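Calreticulin, putative,Calreticulin, putative (Trypanosoma cruzi, PDB 5HCF) probably acts as a chaperone of the calreticulin family, its globular domain having a legume lectin fold thought to bind both carbohydrate and peptide. Local coordinates at residues 65-70 with 229-234; 147-152 with 235-240; 2-7 with 56-61; 61-66 with 202-207; 154-159 with 170-175. All coordinates share one frame; numbering follows the deposited sequence.

Contact 1 of 5, residues 65-70 with 229-234; sequences EKKSLV and IGDDLK
K67 and D231 meet at the outer end of this contact. The K67 chain is bent at both chi3 (65°) and chi4 (61°). The bends curl NZ round to D231 OD2, at 3.2 Å, in a salt bridge whose hydrogen bond is weak. Y3 touches both side chains. Next along, D231 CA makes a CA-H...O contact to S68 O at 3.2 Å, while S68 OG is hydrogen-bonded to H151. V70 and G230 form an antiparallel hydrogen-bonded pair. V70 N gives to G230 O at 2.9 Å, and G230 N gives to V70 O at 3.1 Å.

The branched side chains pack on both sides of this pair. V70 has CG1 anti to the backbone N (chi1 -174°). That methyl lies 4.0 Å from L233 CD1, and the two side chains cross at about a right angle. V70 CG2 rests on the start of the helix, 3.9 Å from L233 CA. D232 is the N-cap of that helix, its OD1 accepting from E235 N. L69 and I229 lie side by side, with L69 CD1 3.7 Å from I229 CG2. The join thus combines two backbone bonds with largely buried methyl packing, and a salt bridge at the exposed K67 links the two loops at the rim.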
# COMPACT_ATOMS: atom_id res chain seq x y z
N GLU A 65 -18.62 -6.03 2.55
CA GLU A 65 -20.01 -5.65 2.33
C GLU A 65 -20.58 -4.93 3.55
O GLU A 65 -20.62 -5.50 4.65
CB GLU A 65 -20.86 -6.88 2.01
CG GLU A 65 -22.18 -6.53 1.34
CD GLU A 65 -23.01 -7.75 1.02
OE1 GLU A 65 -24.25 -7.62 1.01
OE2 GLU A 65 -22.42 -8.83 0.79
N LYS A 66 -20.99 -3.68 3.36
CA LYS A 66 -21.56 -2.87 4.43
C LYS A 66 -20.67 -2.82 5.67
O LYS A 66 -21.16 -2.74 6.80
CB LYS A 66 -22.97 -3.33 4.78
CG LYS A 66 -24.02 -2.98 3.72
CD LYS A 66 -25.43 -3.34 4.22
CE LYS A 66 -26.49 -2.88 3.22
NZ LYS A 66 -26.55 -1.36 3.20
N LYS A 67 -19.36 -2.87 5.44
CA LYS A 67 -18.37 -2.95 6.50
C LYS A 67 -17.13 -2.18 6.08
O LYS A 67 -16.90 -1.93 4.89
CB LYS A 67 -18.01 -4.40 6.81
CG LYS A 67 -19.16 -5.22 7.36
CD LYS A 67 -18.80 -6.70 7.41
CE LYS A 67 -17.67 -6.96 8.39
NZ LYS A 67 -18.04 -6.57 9.78
N SER A 68 -16.35 -1.74 7.06
CA SER A 68 -15.10 -1.03 6.79
C SER A 68 -14.02 -1.98 6.29
O SER A 68 -14.05 -3.19 6.55
CB SER A 68 -14.62 -0.29 8.03
OG SER A 68 -15.35 0.91 8.23
N LEU A 69 -13.05 -1.41 5.58
CA LEU A 69 -11.86 -2.14 5.20
C LEU A 69 -10.66 -1.25 5.42
O LEU A 69 -10.60 -0.14 4.90
CB LEU A 69 -11.94 -2.60 3.73
CG LEU A 69 -10.74 -3.43 3.25
CD1 LEU A 69 -10.72 -4.78 3.93
CD2 LEU A 69 -10.76 -3.60 1.74
N VAL A 70 -9.72 -1.72 6.23
CA VAL A 70 -8.53 -0.95 6.56
C VAL A 70 -7.27 -1.70 6.13
O VAL A 70 -7.08 -2.87 6.48
CB VAL A 70 -8.45 -0.64 8.06
CG1 VAL A 70 -7.28 0.28 8.36
CG2 VAL A 70 -9.75 -0.03 8.55
N ILE A 229 -4.64 -6.01 7.50
CA ILE A 229 -5.95 -5.79 6.89
C ILE A 229 -7.06 -6.22 7.85
O ILE A 229 -7.00 -7.30 8.44
CB ILE A 229 -6.07 -6.55 5.55
CG1 ILE A 229 -4.88 -6.21 4.65
CG2 ILE A 229 -7.38 -6.19 4.85
CD1 ILE A 229 -4.90 -6.92 3.31
N GLY A 230 -8.07 -5.37 7.99
CA GLY A 230 -9.17 -5.61 8.91
C GLY A 230 -10.40 -4.77 8.60
O GLY A 230 -10.48 -4.13 7.56
N ASP A 231 -11.36 -4.77 9.52
CA ASP A 231 -12.60 -4.02 9.32
C ASP A 231 -12.83 -2.97 10.41
O ASP A 231 -13.91 -2.38 10.48
CB ASP A 231 -13.79 -4.97 9.23
CG ASP A 231 -13.99 -5.79 10.50
OD1 ASP A 231 -13.24 -5.59 11.47
OD2 ASP A 231 -14.88 -6.66 10.51
N ASP A 232 -11.83 -2.77 11.26
CA ASP A 232 -11.92 -1.78 12.32
C ASP A 232 -10.69 -0.88 12.33
O ASP A 232 -9.56 -1.37 12.36
CB ASP A 232 -12.08 -2.45 13.68
CG ASP A 232 -12.19 -1.45 14.81
OD1 ASP A 232 -11.14 -0.95 15.27
OD2 ASP A 232 -13.33 -1.16 15.24
N LEU A 233 -10.90 0.43 12.31
CA LEU A 233 -9.81 1.38 12.16
C LEU A 233 -8.95 1.52 13.41
O LEU A 233 -7.72 1.50 13.32
CB LEU A 233 -10.34 2.76 11.76
CG LEU A 233 -9.28 3.84 11.60
CD1 LEU A 233 -8.23 3.42 10.57
CD2 LEU A 233 -9.91 5.15 11.20
N LYS A 234 -9.58 1.70 14.57
CA LYS A 234 -8.84 1.85 15.82
C LYS A 234 -7.97 0.63 16.10
O LYS A 234 -6.84 0.75 16.56
CB LYS A 234 -9.78 2.09 17.01
CG LYS A 234 -10.28 3.52 17.12
CD LYS A 234 -11.49 3.62 18.03
CE LYS A 234 -12.01 5.04 18.12
NZ LYS A 234 -13.24 5.11 18.94

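Contact 2 of 5, residues 147-152 with 235-240; sequences VYTLHI and EVLDLV
V147, T149, V236, L237 and V240 make this contact, and none of them has a flat group, so no ring face or edge lies between strand and helix. The rings of the strand are turned elsewhere. Y148 goes to the other side of the sheet and packs on F109 of strand 107-114. H151 lies further along the strand, beside V70.

V147 and V240 reach toward each other tip to tip. V147 CG1 meets V240 CG1 at 4.1 Å. Both methyls stand anti to their own backbone N (chi1 -173° in V147, 171° in V240). T149 faces V236, L237 and V240. Its CG2 is 4.2 Å from V236 CG1 and 4.5 Å from L237 CD2. T149 OG1 lies 4.3 Å from V240 CG2, but its polar partner is S72 OG on the adjoining strand, a residue that also touches V147 and V240.

This is a helix lying on the outside of a legume lectin-type beta sandwich. The strand residues alternate between its two sides: Y148 and L150 face the opposing sheet, whereas V147 and T149 face helix 233-243. The short strand and helix axes run antiparallel, at 173°, and approach to 10.4 Å. No hydrogen bond joins the two segments.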
# COMPACT_ATOMS: atom_id res chain seq x y z
N VAL A 147 4.67 4.54 7.69
CA VAL A 147 3.51 3.65 7.65
C VAL A 147 2.39 4.26 6.82
O VAL A 147 2.07 5.45 6.95
CB VAL A 147 2.98 3.35 9.06
CG1 VAL A 147 1.87 2.30 9.01
CG2 VAL A 147 4.12 2.91 9.97
N TYR A 148 1.78 3.45 5.96
CA TYR A 148 0.70 3.92 5.11
C TYR A 148 -0.57 3.13 5.40
O TYR A 148 -0.61 1.91 5.23
CB TYR A 148 1.09 3.82 3.64
CG TYR A 148 2.39 4.53 3.33
CD1 TYR A 148 3.61 3.90 3.56
CD2 TYR A 148 2.40 5.83 2.85
CE1 TYR A 148 4.80 4.55 3.29
CE2 TYR A 148 3.58 6.48 2.58
CZ TYR A 148 4.78 5.84 2.80
OH TYR A 148 5.97 6.48 2.54
N THR A 149 -1.60 3.84 5.85
CA THR A 149 -2.84 3.21 6.28
C THR A 149 -4.03 3.80 5.54
O THR A 149 -4.14 5.02 5.40
CB THR A 149 -3.06 3.37 7.80
OG1 THR A 149 -1.90 2.91 8.52
CG2 THR A 149 -4.27 2.59 8.25
N LEU A 150 -4.91 2.93 5.07
CA LEU A 150 -6.09 3.37 4.32
C LEU A 150 -7.36 2.81 4.93
O LEU A 150 -7.49 1.60 5.15
CB LEU A 150 -6.00 2.93 2.85
CG LEU A 150 -7.19 3.36 2.00
CD1 LEU A 150 -7.36 4.86 2.04
CD2 LEU A 150 -7.06 2.87 0.57
N HIS A 151 -8.31 3.70 5.20
CA HIS A 151 -9.63 3.30 5.65
C HIS A 151 -10.65 3.56 4.55
O HIS A 151 -10.87 4.71 4.17
CB HIS A 151 -10.03 4.05 6.92
CG HIS A 151 -11.39 3.69 7.43
ND1 HIS A 151 -12.12 4.53 8.26
CD2 HIS A 151 -12.17 2.61 7.23
CE1 HIS A 151 -13.27 3.97 8.54
NE2 HIS A 151 -13.33 2.80 7.93
N ILE A 152 -11.23 2.48 4.03
CA ILE A 152 -12.37 2.57 3.12
C ILE A 152 -13.64 2.22 3.89
O ILE A 152 -13.86 1.07 4.26
CB ILE A 152 -12.23 1.63 1.92
CG1 ILE A 152 -10.90 1.87 1.21
CG2 ILE A 152 -13.38 1.82 0.94
CD1 ILE A 152 -10.86 3.15 0.43
N GLU A 235 -8.53 -0.55 15.82
CA GLU A 235 -7.80 -1.80 16.00
C GLU A 235 -6.49 -1.82 15.23
O GLU A 235 -5.44 -2.21 15.75
CB GLU A 235 -8.67 -2.98 15.57
CG GLU A 235 -8.30 -4.27 16.26
CD GLU A 235 -9.25 -5.40 15.92
OE1 GLU A 235 -9.41 -5.67 14.72
OE2 GLU A 235 -9.82 -6.01 16.85
N VAL A 236 -6.55 -1.38 13.98
CA VAL A 236 -5.37 -1.33 13.12
C VAL A 236 -4.39 -0.26 13.59
O VAL A 236 -3.18 -0.49 13.60
CB VAL A 236 -5.77 -1.06 11.66
CG1 VAL A 236 -4.55 -0.76 10.82
CG2 VAL A 236 -6.55 -2.25 11.11
N LEU A 237 -4.91 0.90 13.97
CA LEU A 237 -4.07 1.99 14.45
C LEU A 237 -3.42 1.63 15.78
O LEU A 237 -2.29 2.04 16.06
CB LEU A 237 -4.88 3.28 14.59
CG LEU A 237 -5.39 3.88 13.27
CD1 LEU A 237 -6.31 5.07 13.52
CD2 LEU A 237 -4.22 4.29 12.39
N ASP A 238 -4.13 0.86 16.60
CA ASP A 238 -3.55 0.33 17.83
C ASP A 238 -2.38 -0.59 17.51
O ASP A 238 -1.35 -0.58 18.19
CB ASP A 238 -4.59 -0.43 18.65
CG ASP A 238 -5.57 0.49 19.35
OD1 ASP A 238 -5.24 1.69 19.51
OD2 ASP A 238 -6.66 0.02 19.74
N LEU A 239 -2.54 -1.38 16.46
CA LEU A 239 -1.51 -2.32 16.03
C LEU A 239 -0.31 -1.58 15.45
O LEU A 239 0.82 -2.08 15.51
CB LEU A 239 -2.08 -3.30 15.01
CG LEU A 239 -1.31 -4.59 14.75
CD1 LEU A 239 -1.22 -5.41 16.02
CD2 LEU A 239 -1.97 -5.39 13.64
N VAL A 240 -0.56 -0.40 14.89
CA VAL A 240 0.51 0.43 14.33
C VAL A 240 1.35 1.03 15.46
O VAL A 240 2.57 1.15 15.33
CB VAL A 240 -0.05 1.57 13.44
CG1 VAL A 240 1.06 2.53 13.07
CG2 VAL A 240 -0.69 1.00 12.19

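Contact 3 of 5, residues 2-7 with 56-61; sequences VYFHEE and TAFPTP
F4 and F58 form a T-shaped pair. The edge of F58 points at the face of F4, with the ring centroids 5.2 Å apart and the planes at 76°. F58 CD1 stands over that face, offset toward the rim, and comes within 3.8 Å of F4 CD1. Chi1 of 180° sets F4 CG anti to the backbone N and carries it toward strand 50-62, where F58 CD1 meets the ring. P59 closes on the edge of the F4 ring, with its CD 4.0 Å from F4 CD1. T56 meets F4 tip to tip, its CG2 4.1 Å from F4 CZ. The polar atoms beside these rings have other partners: T56 OG1 is bonded to H13 O, and E6 OE1 to H13 and W14. Y3 and F4 together face I229, a classic beta bulge in the edge pairing of strand 2-6. Strands 2-6 and 50-62 belong to different sheets, so the two rings meet between them. Such aromatic packing fits the interior of the beta sandwich of the legume lectin fold.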
# COMPACT_ATOMS: atom_id res chain seq x y z
N VAL A 2 -9.44 -8.55 12.55
CA VAL A 2 -8.17 -8.39 11.84
C VAL A 2 -7.98 -9.62 10.96
O VAL A 2 -7.65 -10.70 11.45
CB VAL A 2 -6.96 -8.24 12.78
CG1 VAL A 2 -5.66 -8.30 12.00
CG2 VAL A 2 -7.05 -6.95 13.57
N TYR A 3 -8.19 -9.45 9.65
CA TYR A 3 -8.17 -10.58 8.74
C TYR A 3 -6.77 -11.12 8.49
O TYR A 3 -6.60 -12.30 8.15
CB TYR A 3 -8.79 -10.20 7.40
CG TYR A 3 -10.17 -9.60 7.47
CD1 TYR A 3 -11.22 -10.28 8.07
CD2 TYR A 3 -10.44 -8.36 6.89
CE1 TYR A 3 -12.50 -9.74 8.11
CE2 TYR A 3 -11.71 -7.81 6.93
CZ TYR A 3 -12.73 -8.50 7.54
OH TYR A 3 -13.99 -7.94 7.58
N PHE A 4 -5.77 -10.27 8.66
CA PHE A 4 -4.45 -10.57 8.12
C PHE A 4 -3.39 -9.66 8.69
O PHE A 4 -3.62 -8.46 8.86
CB PHE A 4 -4.50 -10.46 6.60
CG PHE A 4 -3.19 -10.76 5.92
CD1 PHE A 4 -2.83 -12.06 5.62
CD2 PHE A 4 -2.33 -9.73 5.58
CE1 PHE A 4 -1.63 -12.33 4.99
CE2 PHE A 4 -1.13 -10.00 4.95
CZ PHE A 4 -0.77 -11.30 4.66
N HIS A 5 -2.23 -10.23 9.00
CA HIS A 5 -1.11 -9.45 9.50
C HIS A 5 0.21 -10.11 9.11
O HIS A 5 0.68 -11.03 9.78
CB HIS A 5 -1.19 -9.30 11.02
CG HIS A 5 -0.11 -8.44 11.60
ND1 HIS A 5 0.12 -8.33 12.95
CD2 HIS A 5 0.80 -7.63 11.00
CE1 HIS A 5 1.12 -7.50 13.16
NE2 HIS A 5 1.56 -7.07 12.00
N GLU A 6 0.81 -9.63 8.03
CA GLU A 6 2.12 -10.12 7.61
C GLU A 6 3.23 -9.43 8.39
O GLU A 6 3.45 -8.23 8.24
CB GLU A 6 2.33 -9.92 6.11
CG GLU A 6 3.63 -10.50 5.59
CD GLU A 6 3.76 -11.98 5.91
OE1 GLU A 6 3.10 -12.79 5.24
OE2 GLU A 6 4.53 -12.33 6.83
N GLU A 7 3.94 -10.19 9.22
CA GLU A 7 5.03 -9.65 10.02
C GLU A 7 6.36 -9.79 9.30
O GLU A 7 7.36 -9.19 9.68
CB GLU A 7 5.10 -10.35 11.38
CG GLU A 7 3.95 -10.00 12.30
CD GLU A 7 3.75 -11.01 13.40
OE1 GLU A 7 3.31 -12.14 13.09
OE2 GLU A 7 4.04 -10.69 14.57
N THR A 56 1.33 -13.47 -1.60
CA THR A 56 0.87 -14.50 -0.69
C THR A 56 -0.65 -14.46 -0.64
O THR A 56 -1.26 -13.42 -0.88
CB THR A 56 1.45 -14.34 0.72
OG1 THR A 56 1.17 -15.51 1.50
CG2 THR A 56 0.86 -13.12 1.41
N ALA A 57 -1.26 -15.60 -0.35
CA ALA A 57 -2.71 -15.70 -0.32
C ALA A 57 -3.25 -15.48 1.09
O ALA A 57 -2.67 -15.96 2.06
CB ALA A 57 -3.17 -17.05 -0.85
N PHE A 58 -4.34 -14.73 1.19
CA PHE A 58 -5.05 -14.59 2.45
C PHE A 58 -5.56 -15.96 2.87
O PHE A 58 -6.08 -16.71 2.04
CB PHE A 58 -6.21 -13.60 2.33
CG PHE A 58 -5.81 -12.24 1.84
CD1 PHE A 58 -4.77 -11.54 2.44
CD2 PHE A 58 -6.48 -11.64 0.78
CE1 PHE A 58 -4.41 -10.28 1.99
CE2 PHE A 58 -6.12 -10.38 0.33
CZ PHE A 58 -5.08 -9.70 0.93
N PRO A 59 -5.44 -16.30 4.16
CA PRO A 59 -5.93 -17.59 4.65
C PRO A 59 -7.42 -17.74 4.37
O PRO A 59 -7.89 -18.82 4.02
CB PRO A 59 -5.65 -17.55 6.16
CG PRO A 59 -4.69 -16.41 6.36
CD PRO A 59 -4.94 -15.44 5.25
N THR A 60 -8.15 -16.64 4.51
CA THR A 60 -9.55 -16.57 4.13
C THR A 60 -9.76 -15.35 3.24
O THR A 60 -9.23 -14.27 3.54
CB THR A 60 -10.48 -16.49 5.35
OG1 THR A 60 -10.11 -17.51 6.30
CG2 THR A 60 -11.93 -16.69 4.94
N PRO A 61 -10.53 -15.50 2.16
CA PRO A 61 -10.79 -14.38 1.25
C PRO A 61 -11.46 -13.23 2.00
O PRO A 61 -12.19 -13.47 2.96
CB PRO A 61 -11.73 -14.98 0.21
CG PRO A 61 -11.47 -16.44 0.25
CD PRO A 61 -11.15 -16.75 1.68

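Contact 4 of 5, residues 61-66 with 202-207; sequences PINNEK and HKVPEP
N64 uses both ends of its side-chain amide on the loop 202-207. OD1 accepts from V204 N at 3.1 Å; the bond is nearly straight, at 177°, and uses an OD1 lone pair. ND2 donates to H202 O at 2.9 Å, lying above that carbonyl plane. ND2 also donates to a water at 2.9 Å, and the water is 2.8 Å from H202 ND1. H202 was modelled in two conformers, so the water link to ND1 is doubtful. These bonds fix the rotation of the buried amide, whose CG sits between the backbone N and the carbonyl carbon (chi1 59°). N63 OD1 accepts from N64 N at 2.9 Å, in one of two conformers of N63. V204 CG2 packs 3.2 Å from N64 OD1. At the far end P61 CB meets P207 CB at 4.3 Å. Here the turn between strands 50-62 and 69-76 holds the loop that leads into strand 208-217. I62 already pairs with L208 of that strand, and W106 packs on V204.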
# COMPACT_ATOMS: atom_id res chain seq x y z
N PRO A 61 -10.53 -15.50 2.16
CA PRO A 61 -10.79 -14.38 1.25
C PRO A 61 -11.46 -13.23 2.00
O PRO A 61 -12.19 -13.47 2.96
CB PRO A 61 -11.73 -14.98 0.21
CG PRO A 61 -11.47 -16.44 0.25
CD PRO A 61 -11.15 -16.75 1.68
N ILE A 62 -11.21 -12.00 1.56
CA ILE A 62 -11.62 -10.82 2.30
C ILE A 62 -12.70 -10.02 1.58
O ILE A 62 -12.54 -9.65 0.42
CB ILE A 62 -10.42 -9.89 2.60
CG1 ILE A 62 -9.40 -10.62 3.47
CG2 ILE A 62 -10.87 -8.61 3.26
CD1 ILE A 62 -8.08 -9.88 3.61
N ASN A 63 -13.81 -9.77 2.26
CA ASN A 63 -14.86 -8.93 1.72
C ASN A 63 -15.12 -7.73 2.62
O ASN A 63 -14.63 -7.67 3.75
CB ASN A 63 -16.15 -9.73 1.53
CG ASN A 63 -16.87 -9.38 0.24
OD1 ASN A 63 -17.11 -8.21 -0.05
ND2 ASN A 63 -17.23 -10.40 -0.53
N ASN A 64 -15.90 -6.77 2.12
CA ASN A 64 -16.24 -5.59 2.90
C ASN A 64 -17.67 -5.10 2.62
O ASN A 64 -17.90 -3.91 2.48
CB ASN A 64 -15.24 -4.46 2.64
CG ASN A 64 -15.18 -4.06 1.18
OD1 ASN A 64 -15.35 -4.90 0.29
ND2 ASN A 64 -14.95 -2.78 0.93
N GLU A 65 -18.62 -6.03 2.55
CA GLU A 65 -20.01 -5.65 2.33
C GLU A 65 -20.58 -4.93 3.55
O GLU A 65 -20.62 -5.50 4.65
CB GLU A 65 -20.86 -6.88 2.01
CG GLU A 65 -22.18 -6.53 1.34
CD GLU A 65 -23.01 -7.75 1.02
OE1 GLU A 65 -24.25 -7.62 1.01
OE2 GLU A 65 -22.42 -8.83 0.79
N LYS A 66 -20.99 -3.68 3.36
CA LYS A 66 -21.56 -2.87 4.43
C LYS A 66 -20.67 -2.82 5.67
O LYS A 66 -21.16 -2.74 6.80
CB LYS A 66 -22.97 -3.33 4.78
CG LYS A 66 -24.02 -2.98 3.72
CD LYS A 66 -25.43 -3.34 4.22
CE LYS A 66 -26.49 -2.88 3.22
NZ LYS A 66 -26.55 -1.36 3.20
N HIS A 202 -17.20 1.68 -2.39
CA HIS A 202 -16.24 1.15 -1.43
C HIS A 202 -16.05 -0.36 -1.55
O HIS A 202 -14.99 -0.88 -1.21
CB HIS A 202 -16.70 1.48 -0.01
CG HIS A 202 -17.74 0.54 0.51
ND1 HIS A 202 -17.44 -0.61 1.21
CD2 HIS A 202 -19.10 0.57 0.42
CE1 HIS A 202 -18.55 -1.24 1.53
NE2 HIS A 202 -19.57 -0.54 1.07
N LYS A 203 -17.07 -1.05 -2.03
CA LYS A 203 -17.09 -2.51 -2.03
C LYS A 203 -16.22 -3.14 -3.10
O LYS A 203 -16.21 -2.72 -4.25
CB LYS A 203 -18.53 -3.01 -2.17
CG LYS A 203 -18.73 -4.49 -1.92
CD LYS A 203 -20.16 -4.87 -2.27
CE LYS A 203 -20.35 -4.97 -3.79
NZ LYS A 203 -19.99 -6.27 -4.40
N VAL A 204 -15.48 -4.17 -2.70
CA VAL A 204 -14.70 -4.95 -3.64
C VAL A 204 -15.64 -5.67 -4.60
O VAL A 204 -16.61 -6.29 -4.16
CB VAL A 204 -13.79 -5.96 -2.92
CG1 VAL A 204 -12.76 -5.23 -2.06
CG2 VAL A 204 -14.62 -6.92 -2.07
N PRO A 205 -15.37 -5.58 -5.91
CA PRO A 205 -16.24 -6.22 -6.90
C PRO A 205 -16.22 -7.74 -6.73
O PRO A 205 -17.28 -8.36 -6.67
CB PRO A 205 -15.62 -5.81 -8.24
CG PRO A 205 -14.21 -5.49 -7.93
CD PRO A 205 -14.18 -4.96 -6.52
N GLU A 206 -15.03 -8.31 -6.64
CA GLU A 206 -14.87 -9.71 -6.29
C GLU A 206 -14.14 -9.79 -4.95
O GLU A 206 -13.50 -8.83 -4.55
CB GLU A 206 -14.12 -10.49 -7.37
CG GLU A 206 -14.83 -10.55 -8.71
CD GLU A 206 -16.28 -11.00 -8.58
OE1 GLU A 206 -16.60 -11.77 -7.64
OE2 GLU A 206 -17.11 -10.59 -9.43
N PRO A 207 -14.27 -10.93 -4.26
CA PRO A 207 -13.53 -11.09 -3.00
C PRO A 207 -12.02 -10.99 -3.20
O PRO A 207 -11.50 -11.41 -4.24
CB PRO A 207 -13.94 -12.48 -2.52
CG PRO A 207 -14.37 -13.20 -3.75
CD PRO A 207 -14.95 -12.17 -4.66
O HOH W 1 -15.36 -0.95 3.09

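Contact 5 of 5, residues 154-159 with 170-175; sequences ADNSYE and GQLEED
Y158 OH donates to D175 OD2 at 2.5 Å, a length so short that its exact value is doubtful. The ring and carboxylate planes are 89° apart, and D175 lies at the ring edge. Y158 OH is also bonded to W133 NE1, so two partners hold the phenol. L172 N gives to N156 O at 3.0 Å, nearly along the C=O axis. Y158 and G170 form a hydrogen-bonded antiparallel pair. Y158 N donates to G170 O at 3.0 Å, and G170 N to Y158 O at 3.3 Å. Before the strand, D155 OD1 accepts from S157 N at 3.1 Å and makes an Asx turn.

Chi1 of 77° sets Y158 CG between the backbone N and the carbonyl carbon. The ring packs with one face against G170 N. G170 has no side chain, and the ring lies directly against its backbone. Y158 CB meets L172 CD2 at 4.3 Å, and S157 CB lies 3.5 Å from Q171 OE1. W176 adds an edge-to-face ring to Y158. The arrangement is a beta hairpin, strands 157-162 and 165-171, whose second strand runs into a short helix with Q171 at the N-cap.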
# COMPACT_ATOMS: atom_id res chain seq x y z
N ALA A 154 -17.92 2.14 4.74
CA ALA A 154 -19.10 1.65 4.03
C ALA A 154 -20.04 2.77 3.60
O ALA A 154 -21.02 2.53 2.89
CB ALA A 154 -19.85 0.66 4.90
N ASP A 155 -19.75 3.99 4.04
CA ASP A 155 -20.51 5.15 3.60
C ASP A 155 -19.82 5.83 2.42
O ASP A 155 -20.07 7.00 2.12
CB ASP A 155 -20.73 6.14 4.74
CG ASP A 155 -19.43 6.71 5.28
OD1 ASP A 155 -18.35 6.19 4.94
OD2 ASP A 155 -19.51 7.68 6.05
N ASN A 156 -18.92 5.10 1.77
CA ASN A 156 -18.15 5.60 0.64
C ASN A 156 -17.22 6.78 0.98
O ASN A 156 -16.77 7.49 0.08
CB ASN A 156 -19.09 6.01 -0.49
CG ASN A 156 -19.82 4.82 -1.09
OD1 ASN A 156 -19.24 3.74 -1.25
ND2 ASN A 156 -21.08 5.02 -1.43
N SER A 157 -16.94 6.99 2.26
CA SER A 157 -15.87 7.91 2.66
C SER A 157 -14.56 7.14 2.79
O SER A 157 -14.54 5.91 2.71
CB SER A 157 -16.20 8.62 3.97
OG SER A 157 -16.48 7.71 5.02
N TYR A 158 -13.46 7.87 2.95
CA TYR A 158 -12.15 7.25 3.14
C TYR A 158 -11.24 8.14 3.98
O TYR A 158 -11.51 9.33 4.16
CB TYR A 158 -11.49 6.96 1.80
CG TYR A 158 -10.89 8.19 1.15
CD1 TYR A 158 -11.70 9.09 0.47
CD2 TYR A 158 -9.53 8.45 1.23
CE1 TYR A 158 -11.16 10.22 -0.13
CE2 TYR A 158 -8.99 9.57 0.64
CZ TYR A 158 -9.80 10.45 -0.04
OH TYR A 158 -9.27 11.57 -0.63
N GLU A 159 -10.17 7.56 4.50
CA GLU A 159 -9.18 8.33 5.22
C GLU A 159 -7.81 7.70 5.08
O GLU A 159 -7.65 6.49 5.25
CB GLU A 159 -9.57 8.47 6.69
CG GLU A 159 -8.75 9.49 7.46
CD GLU A 159 -9.39 9.87 8.78
OE1 GLU A 159 -10.39 9.23 9.16
OE2 GLU A 159 -8.89 10.81 9.44
N GLY A 170 -11.90 12.31 2.82
CA GLY A 170 -12.93 12.77 1.91
C GLY A 170 -13.86 11.69 1.38
O GLY A 170 -14.06 10.66 2.01
N GLN A 171 -14.44 11.95 0.21
CA GLN A 171 -15.42 11.05 -0.37
C GLN A 171 -14.87 10.39 -1.63
O GLN A 171 -14.26 11.06 -2.47
CB GLN A 171 -16.71 11.81 -0.71
CG GLN A 171 -17.28 12.68 0.41
CD GLN A 171 -17.35 11.97 1.75
OE1 GLN A 171 -17.90 10.88 1.87
NE2 GLN A 171 -16.81 12.61 2.78
N LEU A 172 -15.08 9.08 -1.77
CA LEU A 172 -14.60 8.34 -2.94
C LEU A 172 -15.11 8.93 -4.25
O LEU A 172 -14.37 9.06 -5.22
CB LEU A 172 -15.03 6.87 -2.87
CG LEU A 172 -14.37 5.99 -1.81
CD1 LEU A 172 -15.06 4.63 -1.79
CD2 LEU A 172 -12.89 5.83 -2.11
N GLU A 173 -16.39 9.30 -4.25
CA GLU A 173 -17.04 9.84 -5.44
C GLU A 173 -16.43 11.18 -5.87
O GLU A 173 -16.40 11.50 -7.06
CB GLU A 173 -18.54 10.01 -5.17
CG GLU A 173 -19.36 10.41 -6.37
CD GLU A 173 -20.83 10.54 -6.04
OE1 GLU A 173 -21.51 11.37 -6.68
OE2 GLU A 173 -21.30 9.82 -5.14
N GLU A 174 -15.94 11.94 -4.90
CA GLU A 174 -15.41 13.28 -5.16
C GLU A 174 -13.90 13.30 -5.44
O GLU A 174 -13.43 14.09 -6.25
CB GLU A 174 -15.75 14.19 -3.98
CG GLU A 174 -17.26 14.36 -3.73
CD GLU A 174 -17.58 15.22 -2.51
OE1 GLU A 174 -16.71 15.37 -1.63
OE2 GLU A 174 -18.70 15.75 -2.43
N ASP A 175 -13.14 12.42 -4.79
CA ASP A 175 -11.68 12.45 -4.93
C ASP A 175 -11.13 11.43 -5.93
O ASP A 175 -9.91 11.34 -6.11
CB ASP A 175 -11.02 12.21 -3.57
CG ASP A 175 -11.43 13.25 -2.54
OD1 ASP A 175 -12.02 14.27 -2.93
OD2 ASP A 175 -11.16 13.04 -1.34

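Contact 3 closes first, joining strand 2-6 to strand 50-62 across the sandwich. The chain then opens contacts 4 and 1 almost together, in segments that share E65 and K66. Contact 2 opens at strand 145-152. Contact 5 opens and closes next, as a hairpin nested inside the loops of contacts 1, 2 and 4. Contact 4 closes at 202-207, contact 1 at 229-234 and contact 2 at 235-240, so contact 2 crosses both 1 and 4. Contacts 1, 2, 3 and 5 all reach one sheet, and contacts 1 and 2 share helix 233-243. Contacts 3 and 4 bring in strand 50-62 of the other sheet. Contacts 3 and 5 stay apart, with centres about 25 Å from each other.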